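Local coordinates for DUF1805 domain-containing protein (Thermoplasma acidophilum, PDB 1QW2) that is of unknown function but carries a DUF1805 domain and forms an assembly of four copies of a small alpha/beta chain, at residues Pro31-Lys36 and Met63-Leu68; Lys39-Cys44 and Val55-Val60; Ala59-Gly64 and Val76-Gln81; Asp70-Lys75 and Asp92-Val97. All blocks are in the same frame, centred on the assembly; numbering follows the deposited sequence.

Contact 1: Pro31-Lys36 and Met63-Leu68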
loop_
_atom_site.group_PDB
_atom_site.type_symbol
_atom_site.label_atom_id
_atom_site.label_comp_id
_atom_site.label_asym_id
_atom_site.label_seq_id
_atom_site.Cartn_x
_atom_site.Cartn_y
_atom_site.Cartn_z
ATOM N N PRO A 31 -8.695 -8.244 11.835
ATOM C CA PRO A 31 -7.891 -7.411 10.937
ATOM C C PRO A 31 -7.147 -6.343 11.731
ATOM O O PRO A 31 -7.450 -6.095 12.894
ATOM C CB PRO A 31 -8.935 -6.795 10.017
ATOM C CG PRO A 31 -10.095 -6.590 10.953
ATOM C CD PRO A 31 -10.124 -7.891 11.744
ATOM N N LEU A 32 -6.162 -5.723 11.093
ATOM C CA LEU A 32 -5.407 -4.652 11.718
ATOM C C LEU A 32 -5.857 -3.377 11.029
ATOM O O LEU A 32 -5.912 -3.318 9.804
ATOM C CB LEU A 32 -3.902 -4.849 11.499
ATOM C CG LEU A 32 -2.957 -3.722 11.945
ATOM C CD1 LEU A 32 -1.528 -4.243 11.945
ATOM C CD2 LEU A 32 -3.074 -2.517 11.029
ATOM N N LEU A 33 -6.215 -2.363 11.804
ATOM C CA LEU A 33 -6.598 -1.104 11.200
ATOM C C LEU A 33 -6.251 0.057 12.104
ATOM O O LEU A 33 -6.299 -0.053 13.329
ATOM C CB LEU A 33 -8.090 -1.075 10.834
ATOM C CG LEU A 33 -9.182 -1.351 11.860
ATOM C CD1 LEU A 33 -10.536 -1.001 11.238
ATOM C CD2 LEU A 33 -9.145 -2.817 12.283
ATOM N N PHE A 34 -5.856 1.156 11.477
ATOM C CA PHE A 34 -5.511 2.361 12.204
ATOM C C PHE A 34 -5.784 3.595 11.362
ATOM O O PHE A 34 -5.980 3.508 10.147
ATOM C CB PHE A 34 -4.029 2.325 12.651
ATOM C CG PHE A 34 -3.022 2.393 11.522
ATOM C CD1 PHE A 34 -2.765 3.593 10.857
ATOM C CD2 PHE A 34 -2.291 1.267 11.163
ATOM C CE1 PHE A 34 -1.791 3.669 9.854
ATOM C CE2 PHE A 34 -1.312 1.333 10.160
ATOM C CZ PHE A 34 -1.064 2.534 9.508
ATOM N N ILE A 35 -5.851 4.736 12.037
ATOM C CA ILE A 35 -6.046 6.029 11.403
ATOM C C ILE A 35 -4.905 6.870 11.957
ATOM O O ILE A 35 -4.770 7.015 13.172
ATOM C CB ILE A 35 -7.377 6.688 11.794
ATOM C CG1 ILE A 35 -8.547 5.816 11.344
ATOM C CG2 ILE A 35 -7.471 8.077 11.151
ATOM C CD1 ILE A 35 -9.903 6.342 11.776
ATOM N N LYS A 36 -4.082 7.418 11.075
ATOM C CA LYS A 36 -2.950 8.210 11.525
ATOM C C LYS A 36 -2.960 9.643 11.025
ATOM O O LYS A 36 -3.195 9.905 9.847
ATOM C CB LYS A 36 -1.650 7.515 11.115
ATOM C CG LYS A 36 -0.375 8.211 11.581
ATOM C CD LYS A 36 0.211 9.086 10.483
ATOM C CE LYS A 36 1.505 9.747 10.942
ATOM N NZ LYS A 36 2.245 10.369 9.807
HETATM N N MSE A 63 -11.755 -0.779 20.290
HETATM C CA MSE A 63 -11.932 -2.216 20.121
HETATM C C MSE A 63 -13.199 -2.578 19.354
HETATM O O MSE A 63 -14.114 -1.764 19.222
HETATM C CB MSE A 63 -11.949 -2.907 21.492
HETATM C CG MSE A 63 -10.688 -2.690 22.327
HETATM SE SE MSE A 63 -10.698 -3.670 24.006
HETATM C CE MSE A 63 -12.128 -2.732 24.891
ATOM N N GLY A 64 -13.229 -3.808 18.845
ATOM C CA GLY A 64 -14.380 -4.299 18.105
ATOM C C GLY A 64 -14.670 -3.577 16.806
ATOM O O GLY A 64 -15.827 -3.465 16.396
ATOM N N VAL A 65 -13.623 -3.093 16.146
ATOM C CA VAL A 65 -13.780 -2.374 14.889
ATOM C C VAL A 65 -13.267 -3.174 13.697
ATOM O O VAL A 65 -12.300 -3.929 13.811
ATOM C CB VAL A 65 -13.036 -1.023 14.925
ATOM C CG1 VAL A 65 -13.580 -0.164 16.049
ATOM C CG2 VAL A 65 -11.544 -1.253 15.097
ATOM N N LYS A 66 -13.922 -2.999 12.555
ATOM C CA LYS A 66 -13.538 -3.698 11.336
ATOM C C LYS A 66 -13.467 -2.741 10.152
ATOM O O LYS A 66 -12.872 -3.062 9.125
ATOM C CB LYS A 66 -14.539 -4.820 11.039
ATOM C CG LYS A 66 -14.642 -5.853 12.152
ATOM C CD LYS A 66 -15.716 -6.893 11.868
ATOM C CE LYS A 66 -15.831 -7.885 13.016
ATOM N NZ LYS A 66 -16.935 -8.867 12.810
ATOM N N THR A 67 -14.062 -1.560 10.302
ATOM C CA THR A 67 -14.070 -0.568 9.230
ATOM C C THR A 67 -13.758 0.831 9.744
ATOM O O THR A 67 -13.752 1.077 10.951
ATOM C CB THR A 67 -15.446 -0.501 8.545
ATOM O OG1 THR A 67 -16.385 0.117 9.435
ATOM C CG2 THR A 67 -15.936 -1.900 8.192
ATOM N N LEU A 68 -13.501 1.746 8.814
ATOM C CA LEU A 68 -13.211 3.131 9.163
ATOM C C LEU A 68 -14.403 3.715 9.914
ATOM O O LEU A 68 -14.238 4.404 10.921
ATOM C CB LEU A 68 -12.951 3.948 7.898
ATOM C CG LEU A 68 -12.893 5.468 8.069
ATOM C CD1 LEU A 68 -11.763 5.846 9.015
ATOM C CD2 LEU A 68 -12.698 6.120 6.712
#
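The carbonyl oxygen of Val-65 is met by apolar groups of the 31-36 segment, not by a donor from it. Leu-33 CD2 lies 3.7 Å from Val-65 O, and the ring carbon CG of Pro-31 lies farther off from the same oxygen, at 4.5 Å. Leu-33 carries most of the contact. Its CG sits between the backbone N and the carbonyl carbon (chi1 55°), and its two methyls share the work. CD1 comes up against the loop backbone, 3.6 Å from Lys-66 C and 3.7 Å from Thr-67 N. It also meets the side chain of Val-65, with Leu-33 CD1 4.0 Å from Val-65 CG2. Two residues further along the strand, Ile-35 crosses Leu-68 at about a right angle. Here methyl meets methyl: Ile-35 CD1 and Leu-68 CD1 are 3.4 Å apart, tighter than usual for two carbons. Met-71 of helix 68-73 touches Leu-33, Ile-35 and Val-65. Phe-22 of strand 18-25 touches both Ile-35 and Leu-68. Two polar groups of the loop have partners outside the two segments. Lys-66 O accepts from Lys-24 NZ, and Thr-67, the N-cap of helix 68-73, offers OG1 to Asp-70 N. The chemistry across the contact is thus apolar: the loop that leads into the helix is seated on the sheet by the fit of branched side chains, without a polar bond between the two segments.

Contact 2: Lys39-Cys44 and Val55-Val60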
loop_
_atom_site.group_PDB
_atom_site.type_symbol
_atom_site.label_atom_id
_atom_site.label_comp_id
_atom_site.label_asym_id
_atom_site.label_seq_id
_atom_site.Cartn_x
_atom_site.Cartn_y
_atom_site.Cartn_z
ATOM N N LYS A 39 -0.058 14.287 14.176
ATOM C CA LYS A 39 0.304 14.357 15.590
ATOM C C LYS A 39 0.139 13.057 16.375
ATOM O O LYS A 39 0.834 12.834 17.366
ATOM C CB LYS A 39 -0.510 15.456 16.276
ATOM C CG LYS A 39 -0.347 16.831 15.652
ATOM C CD LYS A 39 -1.197 17.859 16.374
ATOM C CE LYS A 39 -1.122 19.215 15.693
ATOM N NZ LYS A 39 -1.932 20.240 16.408
ATOM N N GLY A 40 -0.790 12.210 15.948
ATOM C CA GLY A 40 -1.013 10.964 16.659
ATOM C C GLY A 40 -1.814 9.973 15.839
ATOM O O GLY A 40 -2.089 10.207 14.664
ATOM N N TYR A 41 -2.208 8.871 16.466
ATOM C CA TYR A 41 -2.956 7.844 15.761
ATOM C C TYR A 41 -3.955 7.110 16.645
ATOM O O TYR A 41 -3.899 7.182 17.878
ATOM C CB TYR A 41 -1.968 6.834 15.162
ATOM C CG TYR A 41 -1.090 6.176 16.208
ATOM C CD1 TYR A 41 -1.510 5.031 16.887
ATOM C CD2 TYR A 41 0.140 6.735 16.564
ATOM C CE1 TYR A 41 -0.728 4.463 17.897
ATOM C CE2 TYR A 41 0.927 6.174 17.570
ATOM C CZ TYR A 41 0.487 5.040 18.233
ATOM O OH TYR A 41 1.254 4.484 19.226
ATOM N N ALA A 42 -4.888 6.426 15.989
ATOM C CA ALA A 42 -5.896 5.610 16.657
ATOM C C ALA A 42 -5.728 4.232 16.036
ATOM O O ALA A 42 -5.558 4.113 14.824
ATOM C CB ALA A 42 -7.293 6.135 16.373
HETATM N N MSE A 43 -5.762 3.190 16.854
HETATM C CA MSE A 43 -5.604 1.846 16.323
HETATM C C MSE A 43 -6.553 0.881 17.016
HETATM O O MSE A 43 -7.025 1.146 18.125
HETATM C CB MSE A 43 -4.150 1.378 16.486
HETATM C CG MSE A 43 -3.834 0.051 15.813
HETATM SE SE MSE A 43 -1.918 -0.309 15.805
HETATM C CE MSE A 43 -1.974 -2.201 16.071
ATOM N N CYS A 44 -6.832 -0.225 16.336
ATOM C CA CYS A 44 -7.712 -1.273 16.837
ATOM C C CYS A 44 -7.098 -1.976 18.046
ATOM O O CYS A 44 -6.027 -1.598 18.523
ATOM C CB CYS A 44 -7.978 -2.298 15.733
ATOM S SG CYS A 44 -6.491 -3.189 15.212
ATOM N N VAL A 55 7.065 5.113 24.299
ATOM C CA VAL A 55 7.713 6.002 23.343
ATOM C C VAL A 55 7.134 7.413 23.256
ATOM O O VAL A 55 7.544 8.209 22.408
ATOM C CB VAL A 55 7.761 5.359 21.929
ATOM C CG1 VAL A 55 8.488 4.021 22.003
ATOM C CG2 VAL A 55 6.354 5.174 21.368
ATOM N N GLY A 56 6.182 7.718 24.135
ATOM C CA GLY A 56 5.591 9.048 24.171
ATOM C C GLY A 56 4.643 9.452 23.058
ATOM O O GLY A 56 4.559 10.631 22.710
ATOM N N ASP A 57 3.914 8.491 22.506
ATOM C CA ASP A 57 2.971 8.782 21.431
ATOM C C ASP A 57 1.660 9.380 21.917
ATOM O O ASP A 57 1.277 9.214 23.074
ATOM C CB ASP A 57 2.567 7.508 20.678
ATOM C CG ASP A 57 3.696 6.883 19.903
ATOM O OD1 ASP A 57 4.673 7.582 19.583
ATOM O OD2 ASP A 57 3.581 5.675 19.594
ATOM N N ILE A 58 0.983 10.077 21.011
ATOM C CA ILE A 58 -0.350 10.586 21.276
ATOM C C ILE A 58 -1.111 9.458 20.581
ATOM O O ILE A 58 -1.133 9.377 19.346
ATOM C CB ILE A 58 -0.636 11.922 20.556
ATOM C CG1 ILE A 58 0.086 13.065 21.269
ATOM C CG2 ILE A 58 -2.144 12.176 20.518
ATOM C CD1 ILE A 58 -0.129 14.427 20.624
ATOM N N ALA A 59 -1.709 8.570 21.363
ATOM C CA ALA A 59 -2.407 7.434 20.784
ATOM C C ALA A 59 -3.677 7.038 21.507
ATOM O O ALA A 59 -3.809 7.231 22.713
ATOM C CB ALA A 59 -1.467 6.239 20.743
ATOM N N VAL A 60 -4.617 6.485 20.750
ATOM C CA VAL A 60 -5.860 5.995 21.323
ATOM C C VAL A 60 -6.108 4.592 20.784
ATOM O O VAL A 60 -5.771 4.272 19.636
ATOM C CB VAL A 60 -7.067 6.907 20.995
ATOM C CG1 VAL A 60 -6.936 8.230 21.741
ATOM C CG2 VAL A 60 -7.155 7.139 19.511
HETATM O O HOH W 1 2.489 10.701 18.524
#
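Tyr-41 lays one face of its ring over the methyl of Ala-59. This is a CH-pi contact, with Ala-59 CB 3.8 Å from the Tyr-41 ring centroid and 29° off the ring normal. Tyr-41 CG sits between the backbone N and the carbonyl carbon (chi1 59°). Beyond the ring, Tyr-41 OH donates to Asp-57 OD2 at 2.6 Å. The hydroxyl comes from the anti side of the carboxylate, 24° out of its plane. OD2 lies at the ring edge, in the ring plane, while the carboxylate itself is turned steeply against the ring. Tyr-41 OH also bonds Ser-52 OG. Several partners hold the carboxylate: the second subunit adds Tyr-46 OH at OD2 and Asn-29 N at OD1. The backbones pair in parallel. Tyr-41 N donates to Ile-58 O at 3.1 Å, Val-60 N to Tyr-41 O at 3.0 Å, and Met-43 N to Val-60 O at 3.0 Å. At the start of the pairing a water links Lys-39 O to Ile-58 N. On the sheet face away from Tyr-41, Ala-42 CB and Val-60 CG2 press together at 3.3 Å, a tight pair. Leu-94 of helix 94-97 touches both. Parallel neighbours joined through helix 49-54 are characteristic of a beta-alpha-beta crossover, and strands 41-43 and 59-61 are the two strands of that unit.

Contact 3: Ala59-Gly64 and Val76-Gln81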
loop_
_atom_site.group_PDB
_atom_site.type_symbol
_atom_site.label_atom_id
_atom_site.label_comp_id
_atom_site.label_asym_id
_atom_site.label_seq_id
_atom_site.Cartn_x
_atom_site.Cartn_y
_atom_site.Cartn_z
ATOM N N ALA A 59 -1.709 8.570 21.363
ATOM C CA ALA A 59 -2.407 7.434 20.784
ATOM C C ALA A 59 -3.677 7.038 21.507
ATOM O O ALA A 59 -3.809 7.231 22.713
ATOM C CB ALA A 59 -1.467 6.239 20.743
ATOM N N VAL A 60 -4.617 6.485 20.750
ATOM C CA VAL A 60 -5.860 5.995 21.323
ATOM C C VAL A 60 -6.108 4.592 20.784
ATOM O O VAL A 60 -5.771 4.272 19.636
ATOM C CB VAL A 60 -7.067 6.907 20.995
ATOM C CG1 VAL A 60 -6.936 8.230 21.741
ATOM C CG2 VAL A 60 -7.155 7.139 19.511
ATOM N N ARG A 61 -6.686 3.753 21.630
ATOM C CA ARG A 61 -6.980 2.377 21.273
ATOM C C ARG A 61 -8.489 2.179 21.322
ATOM O O ARG A 61 -9.139 2.601 22.278
ATOM C CB ARG A 61 -6.280 1.447 22.270
ATOM C CG ARG A 61 -6.511 -0.041 22.057
ATOM C CD ARG A 61 -5.553 -0.859 22.920
ATOM N NE ARG A 61 -5.817 -2.290 22.817
ATOM C CZ ARG A 61 -6.614 -2.966 23.637
ATOM N NH1 ARG A 61 -7.221 -2.341 24.639
ATOM N NH2 ARG A 61 -6.825 -4.260 23.441
ATOM N N VAL A 62 -9.044 1.582 20.270
ATOM C CA VAL A 62 -10.479 1.295 20.210
ATOM C C VAL A 62 -10.597 -0.206 19.982
ATOM O O VAL A 62 -9.643 -0.843 19.532
ATOM C CB VAL A 62 -11.184 2.059 19.057
ATOM C CG1 VAL A 62 -11.152 3.553 19.333
ATOM C CG2 VAL A 62 -10.519 1.751 17.727
HETATM N N MSE A 63 -11.755 -0.779 20.290
HETATM C CA MSE A 63 -11.932 -2.216 20.121
HETATM C C MSE A 63 -13.199 -2.578 19.354
HETATM O O MSE A 63 -14.114 -1.764 19.222
HETATM C CB MSE A 63 -11.949 -2.907 21.492
HETATM C CG MSE A 63 -10.688 -2.690 22.327
HETATM SE SE MSE A 63 -10.698 -3.670 24.006
HETATM C CE MSE A 63 -12.128 -2.732 24.891
ATOM N N GLY A 64 -13.229 -3.808 18.845
ATOM C CA GLY A 64 -14.380 -4.299 18.105
ATOM C C GLY A 64 -14.670 -3.577 16.806
ATOM O O GLY A 64 -15.827 -3.465 16.396
ATOM N N VAL A 76 -13.090 5.568 22.728
ATOM C CA VAL A 76 -11.709 5.355 23.126
ATOM C C VAL A 76 -11.701 4.454 24.353
ATOM O O VAL A 76 -12.363 4.760 25.343
ATOM C CB VAL A 76 -11.034 6.693 23.485
ATOM C CG1 VAL A 76 -9.671 6.447 24.120
ATOM C CG2 VAL A 76 -10.896 7.549 22.238
ATOM N N VAL A 77 -10.973 3.343 24.287
ATOM C CA VAL A 77 -10.894 2.428 25.425
ATOM C C VAL A 77 -9.683 2.777 26.281
ATOM O O VAL A 77 -9.725 2.706 27.515
ATOM C CB VAL A 77 -10.794 0.963 24.951
ATOM C CG1 VAL A 77 -10.658 0.032 26.148
ATOM C CG2 VAL A 77 -12.034 0.605 24.140
ATOM N N GLU A 78 -8.603 3.164 25.613
ATOM C CA GLU A 78 -7.374 3.565 26.279
ATOM C C GLU A 78 -6.804 4.777 25.557
ATOM O O GLU A 78 -6.848 4.856 24.333
ATOM C CB GLU A 78 -6.341 2.442 26.247
ATOM C CG GLU A 78 -6.596 1.310 27.208
ATOM C CD GLU A 78 -5.476 0.296 27.176
ATOM O OE1 GLU A 78 -5.493 -0.580 26.289
ATOM O OE2 GLU A 78 -4.568 0.391 28.028
ATOM N N ALA A 79 -6.281 5.722 26.327
ATOM C CA ALA A 79 -5.678 6.925 25.770
ATOM C C ALA A 79 -4.273 7.038 26.344
ATOM O O ALA A 79 -4.070 6.830 27.543
ATOM C CB ALA A 79 -6.498 8.155 26.157
ATOM N N SER A 80 -3.299 7.360 25.500
ATOM C CA SER A 80 -1.928 7.483 25.983
ATOM C C SER A 80 -1.814 8.695 26.889
ATOM O O SER A 80 -2.696 9.557 26.914
ATOM C CB SER A 80 -0.949 7.633 24.818
ATOM O OG SER A 80 -1.080 8.903 24.207
ATOM N N GLN A 81 -0.716 8.765 27.629
ATOM C CA GLN A 81 -0.503 9.886 28.530
ATOM C C GLN A 81 -0.464 11.205 27.759
ATOM O O GLN A 81 -1.063 12.193 28.187
ATOM C CB GLN A 81 0.790 9.683 29.313
ATOM C CG GLN A 81 0.771 8.427 30.166
ATOM C CD GLN A 81 2.049 8.226 30.943
ATOM O OE1 GLN A 81 2.108 8.494 32.145
ATOM N NE2 GLN A 81 3.086 7.758 30.262
#
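Backbone bonds join Ala-59 and Arg-61 to the 76-81 segment in an antiparallel pairing. Ser-80 N donates to Ala-59 O at 2.8 Å, and Arg-61 N to Glu-78 O at 2.9 Å. Arg-61 O takes two donors, Val-77 N at 2.8 Å and, weakly, Glu-78 N at 3.4 Å. Val-77 and Glu-78 therefore both face Arg-61, a classic beta bulge. Among the side-chain polar bonds, Ser-80 OG has three hydrogen-bond partners in the chain. It accepts from Ala-59 N at 2.9 Å and from Ala-83 N, and it is hydrogen-bonded to Asp-57 O. The charged pair is Arg-61 with Glu-78. Their side chains run side by side, pointing the same way, and Arg-61 NH1 meets Glu-78 OE1 at 3.0 Å. The bond is weak, bent to 121° at the hydrogen, with guanidinium and carboxylate planes nearly perpendicular. Arg-61 NH2 has its own partner in Gly-45 O. Apolar contacts form in two places. Past the strand, the chain of Met-63 bends at chi3 (-67°), which brings CE to 3.4 Å from Val-77 CG1, a tight fit. Val-60, on the sheet face away from Arg-61, crosses Val-76 at about a right angle. Strand 59-61 lies between strands 41-43 and 78-79. Met-49 of helix 49-54 packs on Glu-78 and Ser-80, and Ser-80 is the N-cap of helix 81-85.

Contact 4: Asp70-Lys75 and Asp92-Val97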
loop_
_atom_site.group_PDB
_atom_site.type_symbol
_atom_site.label_atom_id
_atom_site.label_comp_id
_atom_site.label_asym_id
_atom_site.label_seq_id
_atom_site.Cartn_x
_atom_site.Cartn_y
_atom_site.Cartn_z
ATOM N N ASP A 70 -16.606 2.167 11.714
ATOM C CA ASP A 70 -16.660 1.602 13.059
ATOM C C ASP A 70 -15.704 2.346 13.985
ATOM O O ASP A 70 -16.047 2.662 15.125
ATOM C CB ASP A 70 -16.285 0.117 13.052
ATOM C CG ASP A 70 -17.341 -0.753 12.402
ATOM O OD1 ASP A 70 -18.540 -0.529 12.662
ATOM O OD2 ASP A 70 -16.968 -1.673 11.646
HETATM N N MSE A 71 -14.502 2.623 13.490
HETATM C CA MSE A 71 -13.503 3.325 14.287
HETATM C C MSE A 71 -13.948 4.720 14.701
HETATM O O MSE A 71 -13.825 5.097 15.864
HETATM C CB MSE A 71 -12.181 3.443 13.526
HETATM C CG MSE A 71 -11.391 2.159 13.436
HETATM SE SE MSE A 71 -9.599 2.521 12.812
HETATM C CE MSE A 71 -8.823 3.119 14.454
ATOM N N LEU A 72 -14.459 5.487 13.744
ATOM C CA LEU A 72 -14.901 6.847 14.024
ATOM C C LEU A 72 -16.054 6.905 15.021
ATOM O O LEU A 72 -16.188 7.877 15.767
ATOM C CB LEU A 72 -15.303 7.541 12.720
ATOM C CG LEU A 72 -14.158 7.759 11.728
ATOM C CD1 LEU A 72 -14.708 8.334 10.431
ATOM C CD2 LEU A 72 -13.121 8.693 12.337
ATOM N N SER A 73 -16.879 5.863 15.036
ATOM C CA SER A 73 -18.021 5.808 15.943
ATOM C C SER A 73 -17.696 5.066 17.235
ATOM O O SER A 73 -18.517 5.016 18.151
ATOM C CB SER A 73 -19.210 5.130 15.256
ATOM O OG SER A 73 -19.609 5.850 14.104
ATOM N N ALA A 74 -16.495 4.504 17.314
ATOM C CA ALA A 74 -16.084 3.759 18.499
ATOM C C ALA A 74 -15.606 4.667 19.623
ATOM O O ALA A 74 -15.125 5.775 19.385
ATOM C CB ALA A 74 -14.984 2.770 18.136
ATOM N N LYS A 75 -15.749 4.189 20.853
ATOM C CA LYS A 75 -15.311 4.957 22.007
ATOM C C LYS A 75 -13.887 4.566 22.376
ATOM O O LYS A 75 -13.516 3.391 22.321
ATOM C CB LYS A 75 -16.241 4.713 23.198
ATOM C CG LYS A 75 -17.680 5.121 22.940
ATOM C CD LYS A 75 -18.538 4.906 24.172
ATOM C CE LYS A 75 -19.995 5.239 23.886
ATOM N NZ LYS A 75 -20.159 6.643 23.411
ATOM N N ASP A 92 -14.414 8.870 25.204
ATOM C CA ASP A 92 -14.649 9.799 24.102
ATOM C C ASP A 92 -14.888 9.051 22.796
ATOM O O ASP A 92 -14.268 8.019 22.539
ATOM C CB ASP A 92 -13.449 10.735 23.899
ATOM C CG ASP A 92 -13.308 11.762 25.002
ATOM O OD1 ASP A 92 -14.321 12.072 25.662
ATOM O OD2 ASP A 92 -12.184 12.275 25.192
ATOM N N VAL A 93 -15.794 9.568 21.972
ATOM C CA VAL A 93 -16.063 8.960 20.675
ATOM C C VAL A 93 -14.949 9.482 19.770
ATOM O O VAL A 93 -14.713 10.687 19.703
ATOM C CB VAL A 93 -17.433 9.393 20.116
ATOM C CG1 VAL A 93 -17.660 8.761 18.746
ATOM C CG2 VAL A 93 -18.536 8.990 21.085
ATOM N N LEU A 94 -14.260 8.578 19.080
ATOM C CA LEU A 94 -13.143 8.974 18.227
ATOM C C LEU A 94 -13.419 10.166 17.311
ATOM O O LEU A 94 -12.608 11.086 17.223
ATOM C CB LEU A 94 -12.661 7.780 17.394
ATOM C CG LEU A 94 -11.411 8.026 16.545
ATOM C CD1 LEU A 94 -10.263 8.474 17.437
ATOM C CD2 LEU A 94 -11.035 6.754 15.795
ATOM N N ARG A 95 -14.559 10.153 16.631
ATOM C CA ARG A 95 -14.904 11.247 15.723
ATOM C C ARG A 95 -14.854 12.606 16.418
ATOM O O ARG A 95 -14.509 13.617 15.804
ATOM C CB ARG A 95 -16.305 11.022 15.144
ATOM C CG ARG A 95 -16.706 12.020 14.067
ATOM C CD ARG A 95 -15.871 11.844 12.804
ATOM N NE ARG A 95 -16.234 12.806 11.767
ATOM C CZ ARG A 95 -16.047 14.120 11.864
ATOM N NH1 ARG A 95 -15.496 14.637 12.955
ATOM N NH2 ARG A 95 -16.413 14.919 10.871
ATOM N N ASN A 96 -15.186 12.620 17.706
ATOM C CA ASN A 96 -15.207 13.852 18.485
ATOM C C ASN A 96 -13.839 14.361 18.935
ATOM O O ASN A 96 -13.722 15.494 19.404
ATOM C CB ASN A 96 -16.106 13.671 19.713
ATOM C CG ASN A 96 -17.567 13.465 19.348
ATOM O OD1 ASN A 96 -18.392 13.144 20.206
ATOM N ND2 ASN A 96 -17.897 13.654 18.074
ATOM N N VAL A 97 -12.803 13.538 18.796
ATOM C CA VAL A 97 -11.471 13.960 19.215
ATOM C C VAL A 97 -10.384 13.715 18.174
ATOM O O VAL A 97 -9.214 13.997 18.423
ATOM C CB VAL A 97 -11.046 13.255 20.523
ATOM C CG1 VAL A 97 -12.049 13.565 21.631
ATOM C CG2 VAL A 97 -10.935 11.753 20.298
#
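Leu-94 packs against Met-71 and Leu-72 near the end of helix 68-73, and this is the tight part of the contact. Its CG stands anti to the backbone N (chi1 -175°), and CD2 beyond it comes to 3.2 Å from Met-71 O. Leu-94 CB is almost as close to that oxygen. CD2 also rests on the side chains of Met-71 and Leu-72, at longer range. On the sheet side, Met-71 touches Ala-42 and Val-62. Two backbone bonds hold the segments together. Leu-94 N donates to Ala-74 O at 2.9 Å, nearly straight at 175°. Arg-95 N donates to Leu-72 O at 2.9 Å, in the carbonyl plane and on a lone pair. Amides at the start of the short, weakly bonded helix 94-97 thus use a carbonyl of the last turn of helix 68-73 and one just beyond it, and the two helices lie together over one face of the sheet. Val-93 CG1 adds a contact with Leu-72 O at 3.4 Å. The looser part runs out along Lys-75. Lys-75 CA and Asp-92 O are 3.3 Å apart, a CA-H...O contact beside the single bridge that pairs Lys-75 with Val-93. The exposed Lys-75 chain bends at its last torsion (chi4 -58°), and NZ comes to 3.7 Å from Val-93 CG2. Asp-92 points its carboxylate to Asn-89 N. At the other margin, Arg-95 NH2 bonds Asn-1 O of the third subunit, while Tyr-2 of that subunit packs on Leu-72.

Following the chain, strand 32-36 opens contact 1, which closes when the loop 63-68 returns over the sheet. Contact 2 lies wholly within that loop. It closes the shorter excursion through helix 49-54 and sets strands 41-43 and 59-61 together. Contact 3 starts on the strand where contact 2 ends, sharing Ala-59 and Val-60, and adds strand 78-79 to the sheet. Contact 4 opens after contacts 1 and 2 have closed. It crosses contact 3, opening before that contact closes and ending after it. It ties helix 68-73 to helix 94-97. The helical layer packs on the sheet joined by contacts 1 to 3.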